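SSO1986 (Sulfolobus solfataricus, PDB 2X5Q) serves as a Cmr7 subunit, possibly dimeric, of the CMR ribonucleoprotein complex in CRISPR-based defence against viruses and other mobile genetic elements. Local coordinates at residues H44-D49 / K82-S87; L53-V58 / I109-V114; G100-K105 / H115-F120; L146-A151 / K177-V182. One frame throughout, in Å; residues are numbered along the deposited sequence.

Contact 1: H44-D49 / K82-S87; sequences HVSQID and KGILIS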
loop_
_atom_site.group_PDB
_atom_site.type_symbol
_atom_site.label_atom_id
_atom_site.label_comp_id
_atom_site.label_asym_id
_atom_site.label_seq_id
_atom_site.Cartn_x
_atom_site.Cartn_y
_atom_site.Cartn_z
ATOM N N HIS A 44 2.931 -21.546 -12.227
ATOM C CA HIS A 44 2.958 -20.742 -11.005
ATOM C C HIS A 44 4.216 -19.878 -10.978
ATOM O O HIS A 44 5.304 -20.347 -11.311
ATOM C CB HIS A 44 2.951 -21.660 -9.783
ATOM C CG HIS A 44 1.906 -22.735 -9.836
ATOM N ND1 HIS A 44 0.569 -22.465 -10.039
ATOM C CD2 HIS A 44 2.001 -24.082 -9.696
ATOM C CE1 HIS A 44 -0.116 -23.596 -10.027
ATOM N NE2 HIS A 44 0.728 -24.593 -9.813
ATOM N N VAL A 45 4.064 -18.624 -10.560
ATOM C CA VAL A 45 5.192 -17.714 -10.402
ATOM C C VAL A 45 6.099 -18.179 -9.276
ATOM O O VAL A 45 7.321 -18.277 -9.455
ATOM C CB VAL A 45 4.703 -16.273 -10.163
ATOM C CG1 VAL A 45 5.787 -15.407 -9.531
ATOM C CG2 VAL A 45 4.165 -15.666 -11.492
ATOM N N SER A 46 5.508 -18.458 -8.108
ATOM C CA SER A 46 6.244 -19.078 -7.010
ATOM C C SER A 46 6.560 -20.523 -7.365
ATOM O O SER A 46 5.720 -21.238 -7.921
ATOM C CB SER A 46 5.461 -19.005 -5.709
ATOM O OG SER A 46 5.193 -17.662 -5.351
ATOM N N GLN A 47 7.782 -20.945 -7.042
ATOM C CA GLN A 47 8.324 -22.214 -7.521
ATOM C C GLN A 47 9.065 -22.953 -6.412
ATOM O O GLN A 47 9.679 -22.331 -5.551
ATOM C CB GLN A 47 9.276 -21.961 -8.706
ATOM C CG GLN A 47 8.561 -21.510 -10.005
ATOM C CD GLN A 47 9.467 -20.744 -10.969
ATOM O OE1 GLN A 47 10.587 -21.187 -11.265
ATOM N NE2 GLN A 47 8.986 -19.595 -11.471
ATOM N N ILE A 48 8.985 -24.277 -6.418
ATOM C CA ILE A 48 9.872 -25.090 -5.595
ATOM C C ILE A 48 10.788 -25.926 -6.484
ATOM O O ILE A 48 10.427 -26.294 -7.610
ATOM C CB ILE A 48 9.120 -25.965 -4.530
ATOM C CG1 ILE A 48 8.432 -27.173 -5.138
ATOM C CG2 ILE A 48 8.089 -25.137 -3.761
ATOM C CD1 ILE A 48 8.176 -28.265 -4.121
ATOM N N ASP A 49 11.991 -26.195 -5.988
ATOM C CA ASP A 49 12.940 -27.043 -6.701
ATOM C C ASP A 49 13.887 -27.643 -5.678
ATOM O O ASP A 49 13.612 -27.541 -4.482
ATOM C CB ASP A 49 13.671 -26.253 -7.800
ATOM C CG ASP A 49 14.499 -25.091 -7.267
ATOM O OD1 ASP A 49 14.856 -25.054 -6.072
ATOM O OD2 ASP A 49 14.797 -24.191 -8.072
ATOM N N LYS A 82 3.340 -12.019 3.653
ATOM C CA LYS A 82 3.992 -12.728 2.557
ATOM C C LYS A 82 3.114 -13.874 2.064
ATOM O O LYS A 82 2.256 -14.384 2.791
ATOM C CB LYS A 82 5.348 -13.262 3.005
ATOM C CG LYS A 82 6.296 -12.161 3.550
ATOM C CD LYS A 82 7.637 -12.725 3.945
ATOM C CE LYS A 82 8.199 -12.046 5.178
ATOM N NZ LYS A 82 9.548 -12.598 5.518
ATOM N N GLY A 83 3.311 -14.241 0.804
ATOM C CA GLY A 83 2.587 -15.335 0.204
ATOM C C GLY A 83 3.225 -15.786 -1.093
ATOM O O GLY A 83 4.275 -15.261 -1.536
ATOM N N ILE A 84 2.612 -16.788 -1.696
ATOM C CA ILE A 84 3.100 -17.289 -2.965
ATOM C C ILE A 84 2.114 -16.852 -4.019
ATOM O O ILE A 84 0.954 -16.532 -3.710
ATOM C CB ILE A 84 3.303 -18.818 -2.968
ATOM C CG1 ILE A 84 2.028 -19.566 -2.561
ATOM C CG2 ILE A 84 4.486 -19.194 -2.060
ATOM C CD1 ILE A 84 2.143 -21.058 -2.752
ATOM N N LEU A 85 2.597 -16.819 -5.255
ATOM C CA LEU A 85 1.774 -16.518 -6.389
ATOM C C LEU A 85 1.661 -17.788 -7.205
ATOM O O LEU A 85 2.676 -18.376 -7.618
ATOM C CB LEU A 85 2.389 -15.408 -7.228
ATOM C CG LEU A 85 2.333 -13.999 -6.649
ATOM C CD1 LEU A 85 3.293 -13.095 -7.419
ATOM C CD2 LEU A 85 0.889 -13.434 -6.658
ATOM N N ILE A 86 0.425 -18.221 -7.422
ATOM C CA ILE A 86 0.152 -19.460 -8.126
ATOM C C ILE A 86 -0.942 -19.225 -9.145
ATOM O O ILE A 86 -1.740 -18.317 -8.978
ATOM C CB ILE A 86 -0.261 -20.577 -7.152
ATOM C CG1 ILE A 86 -1.570 -20.227 -6.410
ATOM C CG2 ILE A 86 0.898 -20.852 -6.146
ATOM C CD1 ILE A 86 -2.015 -21.294 -5.427
ATOM N N SER A 87 -0.964 -20.036 -10.203
ATOM C CA SER A 87 -2.050 -19.978 -11.178
ATOM C C SER A 87 -3.351 -20.465 -10.552
ATOM O O SER A 87 -3.453 -21.604 -10.070
ATOM C CB SER A 87 -1.736 -20.789 -12.433
ATOM O OG SER A 87 -2.890 -20.882 -13.234
#
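The imidazole of H44 presents its edge to the corner of the chain at S87. S87 N lies in the ring plane and donates to ND1 over 2.9 Å, while CB of I86 approaches the same nitrogen obliquely at 3.5 Å. The ring of Y163 meets that of H44 with the planes about 75° apart. The arrangement shows how a loop leading into a strand, here 47-49 of the mixed sheet, can be fastened to strand 80-86 by side chains as well as backbone. S46 does most of this work. Its N donates to L85 O at 2.9 Å, and its OG accepts from L85 N at 2.7 Å along a nearly straight N-H...O line (165°), so the peptide groups on both sides of L85 CA are held by one residue. The chi1 of -60° sets OG beside the serine's own N, which lets the two polar atoms reach L85 together. OG also hydrogen-bonds to N55 O of strand 52-60, a second partner for this buried hydroxyl. Next to it, V45 and L85 run side by side, their CB atoms 3.8 Å apart. The fit tightens at S46, where CB sits 3.5 Å from CB of I84.

Contact 2: L53-V58 / I109-V114; sequences LHNILV and IRKKDV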
loop_
_atom_site.group_PDB
_atom_site.type_symbol
_atom_site.label_atom_id
_atom_site.label_comp_id
_atom_site.label_asym_id
_atom_site.label_seq_id
_atom_site.Cartn_x
_atom_site.Cartn_y
_atom_site.Cartn_z
ATOM N N LEU A 53 12.104 -23.054 -1.845
ATOM C CA LEU A 53 10.989 -22.246 -2.317
ATOM C C LEU A 53 11.505 -20.925 -2.898
ATOM O O LEU A 53 12.463 -20.333 -2.368
ATOM C CB LEU A 53 10.053 -21.970 -1.131
ATOM C CG LEU A 53 8.750 -21.205 -1.373
ATOM C CD1 LEU A 53 7.933 -21.873 -2.470
ATOM C CD2 LEU A 53 7.966 -21.122 -0.048
ATOM N N HIS A 54 10.875 -20.469 -3.983
ATOM C CA HIS A 54 11.319 -19.275 -4.721
ATOM C C HIS A 54 10.173 -18.372 -5.123
ATOM O O HIS A 54 9.060 -18.835 -5.335
ATOM C CB HIS A 54 12.076 -19.666 -5.997
ATOM C CG HIS A 54 13.234 -20.580 -5.760
ATOM N ND1 HIS A 54 14.435 -20.141 -5.247
ATOM C CD2 HIS A 54 13.374 -21.911 -5.965
ATOM C CE1 HIS A 54 15.258 -21.167 -5.128
ATOM N NE2 HIS A 54 14.642 -22.251 -5.565
ATOM N N ASN A 55 10.494 -17.088 -5.296
ATOM C CA ASN A 55 9.559 -16.064 -5.772
ATOM C C ASN A 55 8.387 -15.844 -4.833
ATOM O O ASN A 55 7.221 -16.079 -5.196
ATOM C CB ASN A 55 9.045 -16.357 -7.188
ATOM C CG ASN A 55 10.145 -16.437 -8.198
ATOM O OD1 ASN A 55 11.091 -15.645 -8.148
ATOM N ND2 ASN A 55 10.044 -17.399 -9.130
ATOM N N ILE A 56 8.714 -15.377 -3.640
ATOM C CA ILE A 56 7.739 -15.094 -2.610
ATOM C C ILE A 56 7.392 -13.603 -2.652
ATOM O O ILE A 56 8.278 -12.759 -2.655
ATOM C CB ILE A 56 8.279 -15.451 -1.205
ATOM C CG1 ILE A 56 8.488 -16.964 -1.058
ATOM C CG2 ILE A 56 7.303 -14.982 -0.103
ATOM C CD1 ILE A 56 9.902 -17.406 -1.179
ATOM N N LEU A 57 6.101 -13.285 -2.690
ATOM C CA LEU A 57 5.675 -11.884 -2.690
ATOM C C LEU A 57 5.505 -11.350 -1.270
ATOM O O LEU A 57 4.815 -11.954 -0.448
ATOM C CB LEU A 57 4.386 -11.717 -3.494
ATOM C CG LEU A 57 3.907 -10.278 -3.685
ATOM C CD1 LEU A 57 4.873 -9.500 -4.569
ATOM C CD2 LEU A 57 2.492 -10.300 -4.261
ATOM N N VAL A 58 6.125 -10.204 -1.002
ATOM C CA VAL A 58 6.012 -9.527 0.283
ATOM C C VAL A 58 5.114 -8.323 0.055
ATOM O O VAL A 58 5.480 -7.390 -0.646
ATOM C CB VAL A 58 7.387 -9.054 0.814
ATOM C CG1 VAL A 58 7.246 -8.400 2.232
ATOM C CG2 VAL A 58 8.364 -10.222 0.819
ATOM N N ILE A 109 10.879 -11.891 -3.091
ATOM C CA ILE A 109 12.135 -12.387 -2.518
ATOM C C ILE A 109 12.423 -13.837 -2.916
ATOM O O ILE A 109 11.538 -14.541 -3.409
ATOM C CB ILE A 109 12.179 -12.230 -0.975
ATOM C CG1 ILE A 109 10.985 -12.913 -0.319
ATOM C CG2 ILE A 109 12.199 -10.750 -0.607
ATOM C CD1 ILE A 109 11.170 -13.153 1.153
ATOM N N ARG A 110 13.677 -14.258 -2.714
ATOM C CA ARG A 110 14.167 -15.559 -3.161
ATOM C C ARG A 110 13.896 -15.671 -4.663
ATOM O O ARG A 110 13.298 -16.640 -5.120
ATOM C CB ARG A 110 13.483 -16.708 -2.416
ATOM C CG ARG A 110 13.497 -16.608 -0.896
ATOM C CD ARG A 110 14.852 -16.884 -0.351
ATOM N NE ARG A 110 14.879 -16.865 1.117
ATOM C CZ ARG A 110 15.011 -17.927 1.919
ATOM N NH1 ARG A 110 15.105 -19.167 1.439
ATOM N NH2 ARG A 110 15.038 -17.737 3.238
ATOM N N LYS A 111 14.304 -14.653 -5.414
ATOM C CA LYS A 111 13.931 -14.553 -6.840
ATOM C C LYS A 111 14.564 -15.660 -7.680
ATOM O O LYS A 111 15.740 -15.958 -7.529
ATOM C CB LYS A 111 14.307 -13.186 -7.430
ATOM C CG LYS A 111 13.263 -12.116 -7.264
ATOM C CD LYS A 111 13.615 -10.856 -8.099
ATOM C CE LYS A 111 13.065 -10.917 -9.545
ATOM N NZ LYS A 111 12.995 -9.569 -10.250
ATOM N N LYS A 112 13.763 -16.272 -8.551
ATOM C CA LYS A 112 14.248 -17.286 -9.492
ATOM C C LYS A 112 13.520 -17.147 -10.819
ATOM O O LYS A 112 12.309 -17.328 -10.876
ATOM C CB LYS A 112 14.012 -18.700 -8.955
ATOM C CG LYS A 112 14.520 -19.815 -9.899
ATOM C CD LYS A 112 13.745 -21.116 -9.727
ATOM C CE LYS A 112 14.180 -22.182 -10.731
ATOM N NZ LYS A 112 13.935 -21.754 -12.151
ATOM N N ASP A 113 14.263 -16.837 -11.881
ATOM C CA ASP A 113 13.700 -16.770 -13.227
ATOM C C ASP A 113 12.336 -16.056 -13.227
ATOM O O ASP A 113 11.307 -16.638 -13.567
ATOM C CB ASP A 113 13.589 -18.179 -13.818
ATOM C CG ASP A 113 14.932 -18.915 -13.846
ATOM O OD1 ASP A 113 15.976 -18.286 -13.561
ATOM O OD2 ASP A 113 14.948 -20.133 -14.152
ATOM N N VAL A 114 12.357 -14.796 -12.799
ATOM C CA VAL A 114 11.189 -13.912 -12.831
ATOM C C VAL A 114 11.397 -12.920 -13.959
ATOM O O VAL A 114 12.487 -12.375 -14.144
ATOM C CB VAL A 114 10.993 -13.167 -11.482
ATOM C CG1 VAL A 114 10.285 -11.809 -11.676
ATOM C CG2 VAL A 114 10.206 -14.036 -10.507
HETATM O O HOH W 1 14.594 -20.655 -1.029
#
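N55 and I56 both face I109 across an antiparallel pairing, the geometry of a G1 beta bulge set in strand 52-60. I56 and I109 form the hydrogen-bonded pair: I56 N donates to I109 O at 3.0 Å, and I109 N returns the bond to I56 O. N55, with both backbone angles positive (63° and 64°), is the extra residue of the bulge, which brings its N in above the plane of the R110 carbonyl, 2.8 Å from R110 O. Beyond this point 109-114 runs on as a loop, and the carboxamide of N55 takes over the backbone's part. OD1 accepts from K112 N at 2.8 Å, and ND2, which also donates to V45 O, gives a hydrogen to K112 O at 2.9 Å, in the amide's own plane and on a lone pair of the carbonyl. The amide thus pairs with K112 N and O as a strand's peptide groups might, and the two bonds fix its rotation. CG2 of V114 presses against OD1. Nearby, the aliphatic chain of K112 crosses the H54 ring, placing CD over one face in a CH-pi contact 4.2 Å from the centroid, while H54 NE2 is held by D49. On the side of I56 and I109, I109 CG1 touches both I56 CB and V58 CG2, and I56 CD1 rests on CG of R110. The R110 chain is bent at chi2 (-73°), which turns CD aside; further out, the guanidinium meets a water in its plane that accepts from NH1 at 2.9 Å.

Contact 3: G100-K105 / H115-F120; sequences GIPSNK and HGNITF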
loop_
_atom_site.group_PDB
_atom_site.type_symbol
_atom_site.label_atom_id
_atom_site.label_comp_id
_atom_site.label_asym_id
_atom_site.label_seq_id
_atom_site.Cartn_x
_atom_site.Cartn_y
_atom_site.Cartn_z
ATOM N N GLY A 100 -1.113 -6.709 -15.382
ATOM C CA GLY A 100 0.077 -6.513 -16.196
ATOM C C GLY A 100 1.176 -5.681 -15.557
ATOM O O GLY A 100 1.853 -4.934 -16.240
ATOM N N ILE A 101 1.378 -5.814 -14.256
ATOM C CA ILE A 101 2.473 -5.103 -13.610
ATOM C C ILE A 101 3.811 -5.756 -13.988
ATOM O O ILE A 101 3.920 -6.983 -13.978
ATOM C CB ILE A 101 2.331 -5.067 -12.083
ATOM C CG1 ILE A 101 3.339 -4.072 -11.478
ATOM C CG2 ILE A 101 2.505 -6.471 -11.485
ATOM C CD1 ILE A 101 3.270 -3.945 -9.963
ATOM N N PRO A 102 4.804 -4.935 -14.370
ATOM C CA PRO A 102 6.164 -5.415 -14.545
ATOM C C PRO A 102 6.637 -6.142 -13.307
ATOM O O PRO A 102 6.522 -5.613 -12.183
ATOM C CB PRO A 102 6.957 -4.128 -14.774
ATOM C CG PRO A 102 5.992 -3.219 -15.418
ATOM C CD PRO A 102 4.692 -3.510 -14.731
ATOM N N SER A 103 7.125 -7.358 -13.500
ATOM C CA SER A 103 7.516 -8.190 -12.375
ATOM C C SER A 103 8.662 -7.553 -11.595
ATOM O O SER A 103 8.770 -7.753 -10.382
ATOM C CB SER A 103 7.892 -9.599 -12.829
ATOM O OG SER A 103 8.946 -9.579 -13.778
ATOM N N ASN A 104 9.499 -6.781 -12.284
ATOM C CA ASN A 104 10.573 -6.024 -11.635
ATOM C C ASN A 104 10.065 -4.936 -10.668
ATOM O O ASN A 104 10.841 -4.374 -9.907
ATOM C CB ASN A 104 11.525 -5.417 -12.688
ATOM C CG ASN A 104 10.869 -4.307 -13.532
ATOM O OD1 ASN A 104 10.277 -3.360 -13.002
ATOM N ND2 ASN A 104 11.005 -4.410 -14.850
ATOM N N LYS A 105 8.765 -4.647 -10.718
ATOM C CA LYS A 105 8.132 -3.660 -9.854
ATOM C C LYS A 105 7.708 -4.278 -8.524
ATOM O O LYS A 105 7.555 -3.578 -7.514
ATOM C CB LYS A 105 6.896 -3.072 -10.560
ATOM C CG LYS A 105 6.920 -1.590 -10.696
ATOM C CD LYS A 105 5.581 -1.022 -11.189
ATOM C CE LYS A 105 5.226 0.203 -10.424
ATOM N NZ LYS A 105 6.399 1.110 -10.232
ATOM N N HIS A 115 10.353 -12.698 -14.731
ATOM C CA HIS A 115 10.483 -11.925 -15.945
ATOM C C HIS A 115 9.111 -11.544 -16.444
ATOM O O HIS A 115 8.133 -12.221 -16.167
ATOM C CB HIS A 115 11.179 -12.772 -17.013
ATOM C CG HIS A 115 10.520 -14.099 -17.237
ATOM N ND1 HIS A 115 9.749 -14.372 -18.349
ATOM C CD2 HIS A 115 10.477 -15.213 -16.466
ATOM C CE1 HIS A 115 9.278 -15.605 -18.262
ATOM N NE2 HIS A 115 9.710 -16.138 -17.133
ATOM N N GLY A 116 9.059 -10.467 -17.202
ATOM C CA GLY A 116 7.848 -10.077 -17.878
ATOM C C GLY A 116 6.806 -9.535 -16.932
ATOM O O GLY A 116 7.089 -9.192 -15.777
ATOM N N ASN A 117 5.587 -9.480 -17.445
ATOM C CA ASN A 117 4.478 -8.854 -16.758
ATOM C C ASN A 117 3.621 -9.910 -16.104
ATOM O O ASN A 117 3.425 -10.985 -16.681
ATOM C CB ASN A 117 3.655 -8.055 -17.762
ATOM C CG ASN A 117 4.464 -6.982 -18.433
ATOM O OD1 ASN A 117 5.190 -6.251 -17.777
ATOM N ND2 ASN A 117 4.360 -6.890 -19.756
ATOM N N ILE A 118 3.116 -9.581 -14.915
ATOM C CA ILE A 118 2.276 -10.455 -14.117
ATOM C C ILE A 118 0.930 -9.786 -13.855
ATOM O O ILE A 118 0.882 -8.606 -13.519
ATOM C CB ILE A 118 2.946 -10.775 -12.752
ATOM C CG1 ILE A 118 4.285 -11.501 -12.984
ATOM C CG2 ILE A 118 2.040 -11.617 -11.866
ATOM C CD1 ILE A 118 4.901 -12.072 -11.748
ATOM N N THR A 119 -0.151 -10.541 -14.056
ATOM C CA THR A 119 -1.478 -10.180 -13.555
ATOM C C THR A 119 -1.787 -11.086 -12.360
ATOM O O THR A 119 -1.606 -12.319 -12.429
ATOM C CB THR A 119 -2.540 -10.338 -14.630
ATOM O OG1 THR A 119 -2.296 -9.386 -15.673
ATOM C CG2 THR A 119 -3.938 -10.113 -14.061
ATOM N N PHE A 120 -2.198 -10.481 -11.253
ATOM C CA PHE A 120 -2.513 -11.254 -10.056
ATOM C C PHE A 120 -3.593 -10.597 -9.213
ATOM O O PHE A 120 -3.781 -9.376 -9.262
ATOM C CB PHE A 120 -1.260 -11.541 -9.218
ATOM C CG PHE A 120 -0.733 -10.360 -8.454
ATOM C CD1 PHE A 120 -0.889 -10.279 -7.078
ATOM C CD2 PHE A 120 -0.029 -9.356 -9.100
ATOM C CE1 PHE A 120 -0.388 -9.207 -6.378
ATOM C CE2 PHE A 120 0.483 -8.298 -8.406
ATOM C CZ PHE A 120 0.293 -8.208 -7.037
#
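S103 and G116 meet through a carbonyl that takes two bonds from one residue. G116 O accepts from S103 N at 2.9 Å and from S103 OG at 2.8 Å, the hydroxyl arriving in the carbonyl plane on a lone pair. A chi1 of 58° puts OG between the serine's own N and carbonyl carbon, where it can share the acceptor with N. Two residues along, I101 and I118 make an antiparallel hydrogen-bonded pair: I118 N reaches I101 O almost straight (173°), whereas the return bond from I101 N to I118 O is bent and weak. P102, lacking an N-H, faces N117 in the non-hydrogen-bonded pair between them, with N117 OD1 3.5 Å from P102 CA. At the other end, G100 N, where the chain turns a corner, donates to a side chain, T119 OG1, at 2.9 Å. On the face carrying I101 and I118, CD1 of I118 touches CB of S103 at 4.0 Å, and CG2 of I101 meets the edge of the F120 ring at CE2. Farther out, at the S103 and G116 end, W8 NE1 donates to H115 O, and K105, last residue of the 3-10 turn that begins at S103, forms salt bridges with D76 and D79 of the second subunit, so this end of the sheet also touches the other chain of the assembly. Within the sheet, strand 117-123 lies between strand 95-102, antiparallel to it, and strand 11-15, which runs parallel and joins it through T119 and Q11.

Contact 4: L146-A151 / K177-V182; sequences LDRDVA and KLYRDV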
loop_
_atom_site.group_PDB
_atom_site.type_symbol
_atom_site.label_atom_id
_atom_site.label_comp_id
_atom_site.label_asym_id
_atom_site.label_seq_id
_atom_site.Cartn_x
_atom_site.Cartn_y
_atom_site.Cartn_z
ATOM N N LEU A 146 5.307 -18.379 11.897
ATOM C CA LEU A 146 4.618 -19.664 11.771
ATOM C C LEU A 146 4.982 -20.579 12.939
ATOM O O LEU A 146 6.158 -20.765 13.246
ATOM C CB LEU A 146 4.960 -20.362 10.455
ATOM C CG LEU A 146 4.311 -19.861 9.169
ATOM C CD1 LEU A 146 4.496 -20.899 8.084
ATOM C CD2 LEU A 146 2.824 -19.539 9.349
ATOM N N ASP A 147 3.964 -21.144 13.586
ATOM C CA ASP A 147 4.177 -22.252 14.507
ATOM C C ASP A 147 4.837 -23.395 13.722
ATOM O O ASP A 147 4.532 -23.610 12.540
ATOM C CB ASP A 147 2.849 -22.676 15.150
ATOM C CG ASP A 147 2.961 -23.965 15.941
ATOM O OD1 ASP A 147 2.967 -23.922 17.193
ATOM O OD2 ASP A 147 3.030 -25.032 15.305
ATOM N N ARG A 148 5.770 -24.099 14.353
ATOM C CA ARG A 148 6.594 -25.066 13.624
ATOM C C ARG A 148 5.853 -26.342 13.243
ATOM O O ARG A 148 6.179 -26.951 12.223
ATOM C CB ARG A 148 7.876 -25.385 14.396
ATOM C CG ARG A 148 8.903 -24.289 14.244
ATOM C CD ARG A 148 10.158 -24.506 15.081
ATOM N NE ARG A 148 10.916 -23.255 15.156
ATOM C CZ ARG A 148 12.182 -23.134 15.548
ATOM N NH1 ARG A 148 12.893 -24.199 15.920
ATOM N NH2 ARG A 148 12.739 -21.923 15.573
ATOM N N ASP A 149 4.872 -26.743 14.053
ATOM C CA ASP A 149 3.970 -27.832 13.678
ATOM C C ASP A 149 3.113 -27.397 12.483
ATOM O O ASP A 149 3.003 -28.136 11.515
ATOM C CB ASP A 149 3.051 -28.258 14.822
ATOM C CG ASP A 149 3.802 -28.829 16.012
ATOM O OD1 ASP A 149 4.658 -29.728 15.821
ATOM O OD2 ASP A 149 3.510 -28.389 17.142
ATOM N N VAL A 150 2.512 -26.209 12.553
ATOM C CA VAL A 150 1.693 -25.713 11.429
ATOM C C VAL A 150 2.506 -25.561 10.137
ATOM O O VAL A 150 1.996 -25.829 9.051
ATOM C CB VAL A 150 0.974 -24.380 11.734
ATOM C CG1 VAL A 150 1.946 -23.229 11.712
ATOM C CG2 VAL A 150 -0.117 -24.116 10.696
ATOM N N ALA A 151 3.760 -25.136 10.234
ATOM C CA ALA A 151 4.613 -25.039 9.044
ATOM C C ALA A 151 4.780 -26.401 8.344
ATOM O O ALA A 151 4.832 -26.480 7.103
ATOM C CB ALA A 151 5.964 -24.462 9.402
ATOM N N LYS A 177 14.612 -28.926 3.538
ATOM C CA LYS A 177 14.979 -27.567 3.124
ATOM C C LYS A 177 13.734 -26.709 2.902
ATOM O O LYS A 177 13.686 -25.568 3.368
ATOM C CB LYS A 177 15.850 -27.579 1.854
ATOM C CG LYS A 177 16.209 -26.195 1.293
ATOM C CD LYS A 177 16.836 -25.285 2.345
ATOM C CE LYS A 177 17.427 -24.019 1.741
ATOM N NZ LYS A 177 16.476 -23.297 0.852
ATOM N N LEU A 178 12.745 -27.265 2.198
ATOM C CA LEU A 178 11.461 -26.610 1.958
ATOM C C LEU A 178 10.749 -26.280 3.273
ATOM O O LEU A 178 10.225 -25.177 3.433
ATOM C CB LEU A 178 10.553 -27.474 1.057
ATOM C CG LEU A 178 9.204 -26.875 0.619
ATOM C CD1 LEU A 178 9.380 -25.582 -0.221
ATOM C CD2 LEU A 178 8.361 -27.880 -0.158
ATOM N N TYR A 179 10.744 -27.215 4.217
ATOM C CA TYR A 179 10.212 -26.925 5.549
ATOM C C TYR A 179 10.972 -25.784 6.228
ATOM O O TYR A 179 10.358 -24.874 6.789
ATOM C CB TYR A 179 10.241 -28.140 6.480
ATOM C CG TYR A 179 9.972 -27.693 7.896
ATOM C CD1 TYR A 179 8.687 -27.329 8.280
ATOM C CD2 TYR A 179 11.009 -27.529 8.819
ATOM C CE1 TYR A 179 8.420 -26.873 9.558
ATOM C CE2 TYR A 179 10.750 -27.059 10.121
ATOM C CZ TYR A 179 9.445 -26.737 10.474
ATOM O OH TYR A 179 9.138 -26.265 11.730
ATOM N N ARG A 180 12.302 -25.852 6.234
ATOM C CA ARG A 180 13.082 -24.776 6.824
ATOM C C ARG A 180 12.744 -23.437 6.166
ATOM O O ARG A 180 12.476 -22.460 6.869
ATOM C CB ARG A 180 14.578 -25.057 6.757
ATOM C CG ARG A 180 15.014 -26.165 7.713
ATOM C CD ARG A 180 16.508 -26.106 7.964
ATOM N NE ARG A 180 17.306 -26.264 6.746
ATOM C CZ ARG A 180 17.571 -27.428 6.151
ATOM N NH1 ARG A 180 17.089 -28.574 6.635
ATOM N NH2 ARG A 180 18.337 -27.451 5.064
ATOM N N ASP A 181 12.739 -23.403 4.832
ATOM C CA ASP A 181 12.330 -22.208 4.074
ATOM C C ASP A 181 10.999 -21.642 4.581
ATOM O O ASP A 181 10.891 -20.447 4.896
ATOM C CB ASP A 181 12.179 -22.538 2.581
ATOM C CG ASP A 181 13.503 -22.567 1.839
ATOM O OD1 ASP A 181 14.563 -22.440 2.484
ATOM O OD2 ASP A 181 13.483 -22.726 0.599
ATOM N N VAL A 182 9.987 -22.502 4.658
ATOM C CA VAL A 182 8.651 -22.072 5.085
ATOM C C VAL A 182 8.683 -21.471 6.484
ATOM O O VAL A 182 8.105 -20.410 6.717
ATOM C CB VAL A 182 7.621 -23.220 4.976
ATOM C CG1 VAL A 182 6.324 -22.872 5.671
ATOM C CG2 VAL A 182 7.356 -23.536 3.497
#
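L146, just ahead of helix 148-162, reaches across to helix 172-185 and sets CD1 3.6 Å from CG1 of V182, the two side chains crossing at a slant. The contact is an instance of helix-helix packing in which the start of one helix rests on the second half of the other. D147 occupies the N-cap position: its OD2 accepts from V150 N at 3.0 Å with the anti lone pair, and more weakly from D149 N, satisfying N-H groups that the first turn cannot pair. R148 then supplies the polar link. Its backbone O accepts from Y179 OH at 3.1 Å, and its CB lies equally near that hydroxyl, so the phenol end is seated against the first turn. The Y179 ring gets there because CG is anti to the backbone N (chi1 168°). R148 and Y179 cross at about a right angle, the guanidinium plane steeply turned (77°) to the ring; R148 NE has a long, weak ion pair with E183. One turn on from D147, A151 adds to the apolar surface. Its methyl carbon CB lies 4.1 Å from V182 CG1 and, closer still, approaches Y179 CE1 obliquely at 3.4 Å.

Read from the N terminus, contact 1 opens first, at 44-49, and contact 2 opens at 53-58 before contact 1 closes at 82-87, so the two loops cross. Contact 3 then opens at 100-105, contact 2 closes at 109-114, and contact 3 closes at 115-120: a second crossing, with contacts 1 and 3 in series. These three bind strands of the mixed sheet together, and F120 of contact 3 packs on both L85 and L57. Contact 4 follows in series and ties two helices to each other. L178 touches I48 and L53, and D181 accepts from L53 N, joining that helical layer to contacts 1 and 2; contact 3 stays about 18 Å from contact 4 between nearest atoms.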